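Local coordinates for protein NDP-rhamnosyltransferase (Saccharopolyspora spinosa, PDB 3TSA) that belongs to the GT-B class of glycosyltransferases, built from two Rossmann-like domains, each with a parallel sheet wrapped in helices, at residues C182-Q187 / S367-A372; V221-G226 / A253-P258; R227-A232 / P313-Q318; L282-C287 / F300-L305. All coordinates share one frame; numbering follows the deposited sequence.

Contact 1: C182-Q187 / S367-A372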
loop_
_atom_site.group_PDB
_atom_site.type_symbol
_atom_site.label_atom_id
_atom_site.label_comp_id
_atom_site.label_asym_id
_atom_site.label_seq_id
_atom_site.Cartn_x
_atom_site.Cartn_y
_atom_site.Cartn_z
ATOM N N CYS A 182 -9.428 8.903 16.856
ATOM C CA CYS A 182 -9.037 9.948 17.786
ATOM C C CYS A 182 -8.877 9.486 19.258
ATOM O O CYS A 182 -9.723 8.767 19.770
ATOM C CB CYS A 182 -10.141 11.053 17.719
ATOM S SG CYS A 182 -9.702 12.561 18.643
ATOM N N PRO A 183 -7.774 9.865 19.920
ATOM C CA PRO A 183 -7.645 9.601 21.340
ATOM C C PRO A 183 -8.955 10.059 22.032
ATOM O O PRO A 183 -9.393 11.180 21.827
ATOM C CB PRO A 183 -6.417 10.450 21.721
ATOM C CG PRO A 183 -5.593 10.498 20.440
ATOM C CD PRO A 183 -6.623 10.629 19.370
ATOM N N PRO A 184 -9.683 9.179 22.799
ATOM C CA PRO A 184 -11.007 9.616 23.299
ATOM C C PRO A 184 -10.969 10.878 24.132
ATOM O O PRO A 184 -11.939 11.635 24.104
ATOM C CB PRO A 184 -11.457 8.442 24.174
ATOM C CG PRO A 184 -10.889 7.220 23.330
ATOM C CD PRO A 184 -9.475 7.709 22.884
ATOM N N SER A 185 -9.868 11.124 24.868
ATOM C CA SER A 185 -9.826 12.333 25.753
ATOM C C SER A 185 -9.820 13.581 24.877
ATOM O O SER A 185 -10.140 14.654 25.391
ATOM C CB SER A 185 -8.589 12.363 26.680
ATOM O OG SER A 185 -7.404 12.476 25.879
ATOM N N LEU A 186 -9.432 13.468 23.596
ATOM C CA LEU A 186 -9.384 14.685 22.709
ATOM C C LEU A 186 -10.581 14.826 21.802
ATOM O O LEU A 186 -10.687 15.837 21.094
ATOM C CB LEU A 186 -8.152 14.623 21.779
ATOM C CG LEU A 186 -6.823 14.451 22.540
ATOM C CD1 LEU A 186 -5.746 14.252 21.507
ATOM C CD2 LEU A 186 -6.509 15.696 23.432
ATOM N N GLN A 187 -11.527 13.879 21.788
ATOM C CA GLN A 187 -12.575 13.967 20.785
ATOM C C GLN A 187 -13.594 15.022 21.188
ATOM O O GLN A 187 -13.809 15.243 22.384
ATOM C CB GLN A 187 -13.184 12.541 20.634
ATOM C CG GLN A 187 -14.333 12.407 19.519
ATOM C CD GLN A 187 -13.798 12.841 18.189
ATOM O OE1 GLN A 187 -13.840 14.022 17.884
ATOM N NE2 GLN A 187 -13.337 11.912 17.388
ATOM N N SER A 367 -0.500 8.918 23.883
ATOM C CA SER A 367 -0.014 7.840 23.029
ATOM C C SER A 367 -0.588 6.504 23.629
ATOM O O SER A 367 -1.000 5.544 22.965
ATOM C CB SER A 367 1.476 7.807 23.077
ATOM O OG SER A 367 1.772 6.691 22.294
ATOM N N ASP A 368 -0.647 6.457 24.937
ATOM C CA ASP A 368 -1.232 5.260 25.617
ATOM C C ASP A 368 -2.736 5.049 25.340
ATOM O O ASP A 368 -3.179 3.862 25.324
ATOM C CB ASP A 368 -1.004 5.317 27.135
ATOM C CG ASP A 368 0.464 5.227 27.556
ATOM O OD1 ASP A 368 1.379 4.900 26.769
ATOM O OD2 ASP A 368 0.738 5.422 28.750
ATOM N N GLU A 369 -3.498 6.122 25.138
ATOM C CA GLU A 369 -4.891 5.995 24.719
ATOM C C GLU A 369 -4.961 5.365 23.329
ATOM O O GLU A 369 -5.816 4.524 23.078
ATOM C CB GLU A 369 -5.575 7.360 24.691
ATOM C CG GLU A 369 -5.810 7.943 26.068
ATOM C CD GLU A 369 -6.654 9.209 25.916
ATOM O OE1 GLU A 369 -7.824 9.107 25.523
ATOM O OE2 GLU A 369 -6.090 10.284 26.169
ATOM N N ILE A 370 -4.048 5.764 22.443
ATOM C CA ILE A 370 -3.973 5.198 21.112
ATOM C C ILE A 370 -3.634 3.705 21.169
ATOM O O ILE A 370 -4.341 2.883 20.555
ATOM C CB ILE A 370 -2.957 5.948 20.223
ATOM C CG1 ILE A 370 -3.466 7.387 19.974
ATOM C CG2 ILE A 370 -2.819 5.257 18.875
ATOM C CD1 ILE A 370 -2.425 8.298 19.231
ATOM N N THR A 371 -2.602 3.379 21.883
ATOM C CA THR A 371 -2.195 1.978 21.845
ATOM C C THR A 371 -3.148 1.057 22.638
ATOM O O THR A 371 -3.009 -0.161 22.554
ATOM C CB THR A 371 -0.776 1.782 22.330
ATOM O OG1 THR A 371 -0.654 2.238 23.691
ATOM C CG2 THR A 371 0.221 2.471 21.449
ATOM N N ALA A 372 -4.104 1.604 23.381
ATOM C CA ALA A 372 -5.154 0.757 24.037
ATOM C C ALA A 372 -6.183 0.339 23.032
ATOM O O ALA A 372 -7.051 -0.466 23.358
ATOM C CB ALA A 372 -5.866 1.560 25.127
#

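Contact 2: V221-G226 / A253-P258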
loop_
_atom_site.group_PDB
_atom_site.type_symbol
_atom_site.label_atom_id
_atom_site.label_comp_id
_atom_site.label_asym_id
_atom_site.label_seq_id
_atom_site.Cartn_x
_atom_site.Cartn_y
_atom_site.Cartn_z
ATOM N N VAL A 221 13.518 20.232 16.008
ATOM C CA VAL A 221 12.137 20.649 15.935
ATOM C C VAL A 221 11.712 20.389 14.501
ATOM O O VAL A 221 12.335 20.906 13.558
ATOM C CB VAL A 221 12.087 22.173 16.221
ATOM C CG1 VAL A 221 10.668 22.800 15.911
ATOM C CG2 VAL A 221 12.466 22.416 17.689
ATOM N N CYS A 222 10.633 19.607 14.285
ATOM C CA CYS A 222 10.135 19.424 12.929
ATOM C C CYS A 222 8.966 20.397 12.647
ATOM O O CYS A 222 8.005 20.423 13.437
ATOM C CB CYS A 222 9.682 17.973 12.718
ATOM S SG CYS A 222 8.856 17.617 11.133
ATOM N N ILE A 223 8.962 21.037 11.486
ATOM C CA ILE A 223 7.868 21.880 11.028
ATOM C C ILE A 223 7.281 21.138 9.864
ATOM O O ILE A 223 7.976 20.882 8.864
ATOM C CB ILE A 223 8.370 23.299 10.586
ATOM C CG1 ILE A 223 8.969 24.018 11.778
ATOM C CG2 ILE A 223 7.206 24.053 9.892
ATOM C CD1 ILE A 223 9.800 25.273 11.270
ATOM N N CYS A 224 6.004 20.734 10.017
ATOM C CA CYS A 224 5.353 19.875 9.038
ATOM C C CYS A 224 3.944 20.418 8.777
ATOM O O CYS A 224 3.084 20.509 9.726
ATOM C CB CYS A 224 5.319 18.473 9.580
ATOM S SG CYS A 224 4.612 17.362 8.286
ATOM N N MET A 225 3.779 20.922 7.553
ATOM C CA MET A 225 2.515 21.504 7.057
ATOM C C MET A 225 2.226 20.889 5.673
ATOM O O MET A 225 3.148 20.801 4.844
ATOM C CB MET A 225 2.595 23.041 7.016
ATOM C CG MET A 225 2.583 23.530 8.427
ATOM S SD MET A 225 2.855 25.262 8.482
ATOM C CE MET A 225 3.295 25.461 10.229
ATOM N N GLY A 226 0.998 20.406 5.465
ATOM C CA GLY A 226 0.625 19.762 4.184
ATOM C C GLY A 226 0.198 20.690 3.039
ATOM O O GLY A 226 0.084 21.915 3.192
ATOM N N ALA A 253 16.007 22.957 12.846
ATOM C CA ALA A 253 14.636 22.878 12.252
ATOM C C ALA A 253 14.603 21.874 11.117
ATOM O O ALA A 253 15.430 21.961 10.213
ATOM C CB ALA A 253 14.210 24.279 11.752
ATOM N N VAL A 254 13.764 20.829 11.173
ATOM C CA VAL A 254 13.641 19.922 10.017
ATOM C C VAL A 254 12.346 20.308 9.352
ATOM O O VAL A 254 11.299 20.228 9.986
ATOM C CB VAL A 254 13.622 18.382 10.407
ATOM C CG1 VAL A 254 13.281 17.484 9.203
ATOM C CG2 VAL A 254 14.955 17.953 11.028
ATOM N N ILE A 255 12.411 20.755 8.097
ATOM C CA ILE A 255 11.206 21.365 7.470
ATOM C C ILE A 255 10.640 20.392 6.459
ATOM O O ILE A 255 11.314 19.990 5.473
ATOM C CB ILE A 255 11.514 22.729 6.795
ATOM C CG1 ILE A 255 11.942 23.760 7.819
ATOM C CG2 ILE A 255 10.263 23.308 6.189
ATOM C CD1 ILE A 255 12.829 24.866 7.228
ATOM N N ALA A 256 9.399 19.959 6.735
ATOM C CA ALA A 256 8.705 18.940 5.934
ATOM C C ALA A 256 7.462 19.576 5.271
ATOM O O ALA A 256 6.407 19.693 5.927
ATOM C CB ALA A 256 8.318 17.711 6.813
ATOM N N VAL A 257 7.590 20.063 4.029
ATOM C CA VAL A 257 6.461 20.671 3.303
ATOM C C VAL A 257 6.475 20.078 1.903
ATOM O O VAL A 257 7.511 19.522 1.537
ATOM C CB VAL A 257 6.500 22.215 3.266
ATOM C CG1 VAL A 257 6.548 22.757 4.711
ATOM C CG2 VAL A 257 7.636 22.731 2.380
ATOM N N PRO A 258 5.360 20.170 1.145
ATOM C CA PRO A 258 5.265 19.572 -0.194
ATOM C C PRO A 258 6.246 20.214 -1.132
ATOM O O PRO A 258 6.562 21.401 -0.953
ATOM C CB PRO A 258 3.851 19.980 -0.640
ATOM C CG PRO A 258 3.106 20.020 0.667
ATOM C CD PRO A 258 4.061 20.752 1.539
#

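Contact 3: R227-A232 / P313-Q318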
loop_
_atom_site.group_PDB
_atom_site.type_symbol
_atom_site.label_atom_id
_atom_site.label_comp_id
_atom_site.label_asym_id
_atom_site.label_seq_id
_atom_site.Cartn_x
_atom_site.Cartn_y
_atom_site.Cartn_z
ATOM N N ARG A 227 0.017 20.096 1.871
ATOM C CA ARG A 227 -0.412 20.798 0.719
ATOM C C ARG A 227 -1.733 21.507 0.948
ATOM O O ARG A 227 -1.900 22.684 0.567
ATOM C CB ARG A 227 -0.548 19.736 -0.365
ATOM C CG ARG A 227 -0.962 20.225 -1.712
ATOM C CD ARG A 227 -0.780 19.101 -2.702
ATOM N NE ARG A 227 0.631 19.105 -3.137
ATOM C CZ ARG A 227 1.374 18.020 -3.360
ATOM N NH1 ARG A 227 0.851 16.828 -3.178
ATOM N NH2 ARG A 227 2.660 18.145 -3.751
ATOM N N MET A 228 -2.721 20.804 1.501
ATOM C CA MET A 228 -4.063 21.474 1.514
ATOM C C MET A 228 -4.010 22.716 2.386
ATOM O O MET A 228 -4.562 23.721 1.992
ATOM C CB MET A 228 -5.239 20.590 1.983
ATOM C CG MET A 228 -5.697 19.443 1.112
ATOM S SD MET A 228 -6.358 19.746 -0.539
ATOM C CE MET A 228 -7.769 20.842 -0.156
ATOM N N VAL A 229 -3.401 22.593 3.552
ATOM C CA VAL A 229 -3.277 23.719 4.476
ATOM C C VAL A 229 -2.531 24.889 3.822
ATOM O O VAL A 229 -3.080 25.944 3.787
ATOM C CB VAL A 229 -2.643 23.322 5.818
ATOM C CG1 VAL A 229 -2.494 24.585 6.725
ATOM C CG2 VAL A 229 -3.557 22.298 6.544
ATOM N N LEU A 230 -1.353 24.667 3.247
ATOM C CA LEU A 230 -0.558 25.760 2.635
ATOM C C LEU A 230 -1.163 26.333 1.376
ATOM O O LEU A 230 -0.984 27.524 1.089
ATOM C CB LEU A 230 0.925 25.356 2.410
ATOM C CG LEU A 230 1.683 24.953 3.679
ATOM C CD1 LEU A 230 3.048 24.383 3.258
ATOM C CD2 LEU A 230 1.799 26.237 4.567
ATOM N N ASN A 231 -1.845 25.476 0.594
ATOM C CA ASN A 231 -2.682 25.973 -0.511
ATOM C C ASN A 231 -3.694 26.981 -0.004
ATOM O O ASN A 231 -4.011 27.964 -0.666
ATOM C CB ASN A 231 -3.373 24.824 -1.272
ATOM C CG ASN A 231 -2.399 24.112 -2.212
ATOM O OD1 ASN A 231 -1.265 24.553 -2.348
ATOM N ND2 ASN A 231 -2.838 23.002 -2.850
ATOM N N ALA A 232 -4.231 26.712 1.175
ATOM C CA ALA A 232 -5.278 27.575 1.712
ATOM C C ALA A 232 -4.695 28.858 2.348
ATOM O O ALA A 232 -5.222 29.950 2.159
ATOM C CB ALA A 232 -6.163 26.786 2.724
ATOM N N PRO A 313 -3.591 26.236 14.470
ATOM C CA PRO A 313 -4.757 25.798 13.713
ATOM C C PRO A 313 -5.251 26.848 12.687
ATOM O O PRO A 313 -5.048 28.061 12.914
ATOM C CB PRO A 313 -5.827 25.652 14.831
ATOM C CG PRO A 313 -5.374 26.669 15.943
ATOM C CD PRO A 313 -3.869 26.476 15.895
ATOM N N GLN A 314 -5.828 26.350 11.630
ATOM C CA GLN A 314 -6.261 27.185 10.484
ATOM C C GLN A 314 -7.733 27.022 10.161
ATOM O O GLN A 314 -8.448 28.012 9.898
ATOM C CB GLN A 314 -5.392 26.871 9.241
ATOM C CG GLN A 314 -3.891 26.973 9.477
ATOM C CD GLN A 314 -3.438 28.393 9.877
ATOM O OE1 GLN A 314 -2.567 28.534 10.735
ATOM N NE2 GLN A 314 -4.048 29.417 9.274
ATOM N N TYR A 315 -8.216 25.780 10.126
ATOM C CA TYR A 315 -9.540 25.571 9.617
ATOM C C TYR A 315 -10.107 24.228 10.108
ATOM O O TYR A 315 -9.397 23.439 10.764
ATOM C CB TYR A 315 -9.573 25.674 8.079
ATOM C CG TYR A 315 -8.670 24.721 7.275
ATOM C CD1 TYR A 315 -8.319 23.391 7.701
ATOM C CD2 TYR A 315 -8.234 25.145 6.017
ATOM C CE1 TYR A 315 -7.521 22.579 6.867
ATOM C CE2 TYR A 315 -7.519 24.347 5.215
ATOM C CZ TYR A 315 -7.145 23.090 5.632
ATOM O OH TYR A 315 -6.405 22.323 4.763
ATOM N N PHE A 316 -11.381 23.994 9.784
ATOM C CA PHE A 316 -12.088 22.729 10.119
ATOM C C PHE A 316 -11.928 22.278 11.566
ATOM O O PHE A 316 -12.334 23.025 12.468
ATOM C CB PHE A 316 -11.810 21.669 9.056
ATOM C CG PHE A 316 -12.348 22.072 7.721
ATOM C CD1 PHE A 316 -13.743 22.220 7.527
ATOM C CD2 PHE A 316 -11.481 22.498 6.695
ATOM C CE1 PHE A 316 -14.284 22.704 6.283
ATOM C CE2 PHE A 316 -12.003 23.000 5.445
ATOM C CZ PHE A 316 -13.421 23.083 5.254
ATOM N N ASP A 317 -11.341 21.092 11.786
ATOM C CA ASP A 317 -11.248 20.486 13.119
ATOM C C ASP A 317 -10.015 20.914 13.844
ATOM O O ASP A 317 -9.814 20.521 15.022
ATOM C CB ASP A 317 -11.174 18.922 12.932
ATOM C CG ASP A 317 -10.056 18.507 12.031
ATOM O OD1 ASP A 317 -9.839 19.129 10.974
ATOM O OD2 ASP A 317 -9.391 17.494 12.333
ATOM N N GLN A 318 -9.216 21.810 13.234
ATOM C CA GLN A 318 -7.864 22.083 13.799
ATOM C C GLN A 318 -7.864 22.846 15.119
ATOM O O GLN A 318 -6.997 22.598 15.975
ATOM C CB GLN A 318 -6.917 22.790 12.791
ATOM C CG GLN A 318 -6.675 21.854 11.572
ATOM C CD GLN A 318 -6.013 22.543 10.455
ATOM O OE1 GLN A 318 -5.976 23.781 10.423
ATOM N NE2 GLN A 318 -5.492 21.746 9.489
#

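Contact 4: L282-C287 / F300-L305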
loop_
_atom_site.group_PDB
_atom_site.type_symbol
_atom_site.label_atom_id
_atom_site.label_comp_id
_atom_site.label_asym_id
_atom_site.label_seq_id
_atom_site.Cartn_x
_atom_site.Cartn_y
_atom_site.Cartn_z
ATOM N N LEU A 282 9.332 8.176 9.659
ATOM C CA LEU A 282 10.686 7.644 9.486
ATOM C C LEU A 282 11.726 8.351 10.369
ATOM O O LEU A 282 12.754 7.746 10.721
ATOM C CB LEU A 282 11.076 7.725 8.002
ATOM C CG LEU A 282 10.197 6.866 7.079
ATOM C CD1 LEU A 282 10.579 7.014 5.600
ATOM C CD2 LEU A 282 10.322 5.378 7.565
ATOM N N PHE A 283 11.467 9.587 10.789
ATOM C CA PHE A 283 12.472 10.336 11.562
ATOM C C PHE A 283 11.915 11.067 12.773
ATOM O O PHE A 283 12.657 11.645 13.582
ATOM C CB PHE A 283 13.168 11.356 10.669
ATOM C CG PHE A 283 12.249 12.457 10.175
ATOM C CD1 PHE A 283 12.019 13.587 10.934
ATOM C CD2 PHE A 283 11.675 12.366 8.921
ATOM C CE1 PHE A 283 11.207 14.628 10.436
ATOM C CE2 PHE A 283 10.854 13.349 8.435
ATOM C CZ PHE A 283 10.595 14.495 9.219
ATOM N N LEU A 284 10.600 11.079 12.917
ATOM C CA LEU A 284 10.043 11.886 13.964
ATOM C C LEU A 284 10.480 11.497 15.392
ATOM O O LEU A 284 10.544 12.360 16.291
ATOM C CB LEU A 284 8.520 11.967 13.805
ATOM C CG LEU A 284 7.878 13.224 14.347
ATOM C CD1 LEU A 284 8.408 14.626 13.849
ATOM C CD2 LEU A 284 6.366 13.141 14.137
ATOM N N ARG A 285 10.796 10.226 15.648
ATOM C CA ARG A 285 11.266 9.864 16.980
ATOM C C ARG A 285 12.539 10.619 17.425
ATOM O O ARG A 285 12.853 10.700 18.633
ATOM C CB ARG A 285 11.511 8.357 17.005
ATOM C CG ARG A 285 10.232 7.604 16.966
ATOM C CD ARG A 285 10.628 6.088 16.799
ATOM N NE ARG A 285 9.468 5.181 16.599
ATOM C CZ ARG A 285 8.783 5.016 15.452
ATOM N NH1 ARG A 285 9.072 5.708 14.354
ATOM N NH2 ARG A 285 7.729 4.161 15.395
ATOM N N THR A 286 13.287 11.169 16.477
ATOM C CA THR A 286 14.467 11.921 16.849
ATOM C C THR A 286 14.147 13.401 17.070
ATOM O O THR A 286 15.090 14.218 17.200
ATOM C CB THR A 286 15.527 11.937 15.734
ATOM O OG1 THR A 286 15.038 12.670 14.613
ATOM C CG2 THR A 286 15.851 10.500 15.283
ATOM N N CYS A 287 12.873 13.758 17.100
ATOM C CA CYS A 287 12.513 15.227 17.261
ATOM C C CYS A 287 11.924 15.479 18.619
ATOM O O CYS A 287 11.224 14.564 19.182
ATOM C CB CYS A 287 11.467 15.604 16.242
ATOM S SG CYS A 287 12.101 15.561 14.531
ATOM N N PHE A 300 -1.447 13.107 14.720
ATOM C CA PHE A 300 -1.630 11.812 15.327
ATOM C C PHE A 300 -0.327 11.004 15.248
ATOM O O PHE A 300 -0.060 10.183 16.130
ATOM C CB PHE A 300 -2.808 11.053 14.677
ATOM C CG PHE A 300 -4.164 11.526 15.108
ATOM C CD1 PHE A 300 -4.377 12.700 15.858
ATOM C CD2 PHE A 300 -5.251 10.795 14.724
ATOM C CE1 PHE A 300 -5.735 13.096 16.239
ATOM C CE2 PHE A 300 -6.538 11.138 15.139
ATOM C CZ PHE A 300 -6.774 12.324 15.856
ATOM N N THR A 301 0.506 11.247 14.224
ATOM C CA THR A 301 1.782 10.539 14.154
ATOM C C THR A 301 2.643 11.039 15.303
ATOM O O THR A 301 3.266 10.238 16.004
ATOM C CB THR A 301 2.485 10.760 12.816
ATOM O OG1 THR A 301 1.731 10.124 11.787
ATOM C CG2 THR A 301 3.890 10.221 12.804
ATOM N N ALA A 302 2.706 12.385 15.481
ATOM C CA ALA A 302 3.437 12.944 16.592
ATOM C C ALA A 302 2.888 12.351 17.928
ATOM O O ALA A 302 3.693 11.901 18.770
ATOM C CB ALA A 302 3.406 14.483 16.591
ATOM N N THR A 303 1.567 12.347 18.088
ATOM C CA THR A 303 0.945 11.992 19.394
ATOM C C THR A 303 1.240 10.492 19.660
ATOM O O THR A 303 1.714 10.127 20.757
ATOM C CB THR A 303 -0.539 12.282 19.343
ATOM O OG1 THR A 303 -0.643 13.688 19.290
ATOM C CG2 THR A 303 -1.217 11.834 20.655
ATOM N N ARG A 304 1.094 9.677 18.619
ATOM C CA ARG A 304 1.431 8.222 18.700
ATOM C C ARG A 304 2.851 7.957 19.222
ATOM O O ARG A 304 3.099 7.024 20.021
ATOM C CB ARG A 304 1.145 7.519 17.337
ATOM C CG ARG A 304 1.581 6.074 17.291
ATOM C CD ARG A 304 0.913 5.154 18.329
ATOM N NE ARG A 304 1.490 3.804 18.233
ATOM C CZ ARG A 304 2.583 3.399 18.876
ATOM N NH1 ARG A 304 3.242 4.222 19.703
ATOM N NH2 ARG A 304 3.017 2.145 18.684
ATOM N N LEU A 305 3.804 8.805 18.817
ATOM C CA LEU A 305 5.189 8.650 19.125
ATOM C C LEU A 305 5.605 9.412 20.421
ATOM O O LEU A 305 6.790 9.482 20.775
ATOM C CB LEU A 305 6.012 9.065 17.878
ATOM C CG LEU A 305 5.952 8.213 16.613
ATOM C CD1 LEU A 305 6.843 8.864 15.523
ATOM C CD2 LEU A 305 6.412 6.815 17.033
#

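Contact 1: C182-Q187 / S367-A372
The loop that follows strand 177-180 of the first parallel sheet is pinned here to the C-terminal end of helix 358-371, which belongs to the other half of the molecule. Glu369 carries the contact. With CG anti to its carbonyl carbon (chi1 -70°) and the chain extended beyond CG, it brings both carboxylate oxygens to one residue, Ser185. The backbone N of Ser185 donates to Glu369 OE1 at 2.9 Å, and Ser185 OG donates to Glu369 OE2 at 2.6 Å. Each oxygen uses its syn lone pair, so the two bonds form a fork that fixes the rotation of the carboxylate. Ser185 OG sits in the crowded position between N and carbonyl carbon (chi1 65°), which places the hydroxyl alongside the N-H. The imide N of Pro184 carries no hydrogen and cannot bond to this carboxylate; its ring CD passes Glu369 OE1 at 3.4 Å. Next to this grip, the ring of Pro183 lies beside Ile370, CG to CG1 at 3.8 Å, while Phe300 packs on Pro183. A carboxylate held by a serine backbone N-H and hydroxyl thus clamps a loop of one Rossmann-like domain to a C-terminal helix, an interdomain join consistent with the GT-B fold.

Contact 2: V221-G226 / A253-P258
Strands 221-224 and 253-256 run side by side in the same direction at the heart of the second sheet. Val254 N gives to Val221 O, Ile223 N to Val254 O, and Ala256 N to Ile223 O. The bond from Ala256 N to Ile223 O is the straightest, 2.7 Å long and nearly along the C=O axis, whereas Met225 N to Ala256 O is weak at 3.3 Å, where the pairing ends. One face carries Cys222, Cys224, Val254 and Ala256. Both cysteines hold SG anti to the backbone N (chi1 173° and -176°), and Cys224 SG meets Ala256 CB at 4.0 Å; Val254 packs on Phe283 and Trp211. The opposite face carries Val221, Ile223, Ala253 and Ile255, of which the two isoleucines share the same shape, CG1 beside the backbone N and the chain extended; Ile223 CD1 rests against Ile255 CG1 at 4.3 Å. Met225, with CG beside the backbone N (chi1 -71°) and an extended chain, leads away from 253-258 and packs on Leu230. Val257 CG1 lies 3.9 Å from Met225 O, and Pro258 CD is 3.4 Å from Met225 O, just ahead of Gly226, the N-cap of helix 227-233. Helix 236-246 covers the isoleucine face through Leu238 and Val242, Phe283 and Leu284 pack against the cysteine face, and strand 289-292 borders 219-224 on its other side.

Contact 3: R227-A232 / P313-Q318
The phenol of Tyr315 is wedged against the short helix 227-233. Tyr315 OH lies 3.4 Å from Val229 CG2 and 3.5 Å from Met228 CB; it also comes close to Val229 N, but at an angle too poor for a bond. Val229 CG2 meets the ring obliquely, 3.8 Å from Tyr315 CZ. Ala232 CB comes in near the ring plane, touching Tyr315 CE2 at 3.7 Å. The branches of Val229 divide the work: CG1, anti to the backbone N (chi1 178°), crosses Gln314 CG, whereas Val229 CG2 meets Gln318 NE2 tip to tip at 3.6 Å. The contact is made by van der Waals touches, with the polar Tyr315 OH and Gln318 NE2 among them, and no hydrogen bond spans the two segments. Tyr315 carries CG in the crowded position between N and carbonyl carbon (chi1 58°), which aims the ring at the helix. Gln318, its side chain extended beyond CG, reaches back across the turn so that OE1 accepts two backbone N-H groups. Gln314 N reaches Gln318 OE1 at 2.8 Å in the carbonyl plane, and Tyr315 N reaches the same Gln318 OE1 at 3.0 Å from above it. Tyr315 to Gln318 form a type II' turn closed by Gln318 N to Tyr315 O, with Phe316 at the positive-phi corner (48°) and its CE2 over the rim of one face of the Tyr315 ring. Further out, Phe316 meets Phe76, and Asp317 OD2 bonds to Trp143 NE1. A loop of this kind, leading into helix 318-327, probably lines the interdomain cleft, as in related GT-B glycosyltransferases.

Contact 4: L282-C287 / F300-L305
One face of the Arg285 guanidinium takes the CD2 methyl of Leu305, which stands 3.2 Å above the plane, offset toward the rim, and 3.4 Å from Arg285 CZ. The arginine chain is extended from CG to NE and crosses Leu305 at about a right angle, so Arg285 CG also touches Leu305 CD1 at 3.9 Å. At its end, Arg285 NH2 forms a salt bridge with Glu31 of the second subunit. The ring of Phe283 meets the ring of Trp211 with the planes inclined by about 55°. Leu284 carries the apolar half of the contact. Its CG is roughly anti to the backbone N (chi1 -152°), which sends Leu284 CD2 to the helix flank, 3.8 Å from Ala302 CA and 4.1 Å from Thr301 CG2. Leu284 CB closes against Leu305 CD1. Thr301 keeps its methyl to this interface while its OG1 bonds to Gly297 O. Thr286 ties the loop down, both its N and its OG1 donating to Phe283 O. Chemically, Leu284 closes the loop on the helix flank, while the CD2 methyl of Leu305 bears on the flat of the Arg285 cation. Arg304 NH2, a like charge, lies 6.1 Å from Arg285 NH2, whose charge is probably balanced across the subunit boundary by Glu31.

Read from the N terminus, residues 182-187 open the longest loop, which contact 1 closes at 367-372; the other three contacts nest inside it. Contact 2 opens at 221-226 and contact 3 directly after it at 227-232, so the two cross: contact 2 shuts first at 253-258, contact 3 at 313-318. Contact 4, between 282-287 and 300-305, follows contact 2 in series and lies within the loop of contact 3. Contacts 2 and 4 touch through Cys222 against Phe283 and Leu284, joining the second sheet to loop 282-287, which packs on helix 296-304. Contacts 2 and 3 meet at Pro258 and Arg227. Ser367 OG and Arg304 O link contact 4 to contact 1, which reaches the first domain.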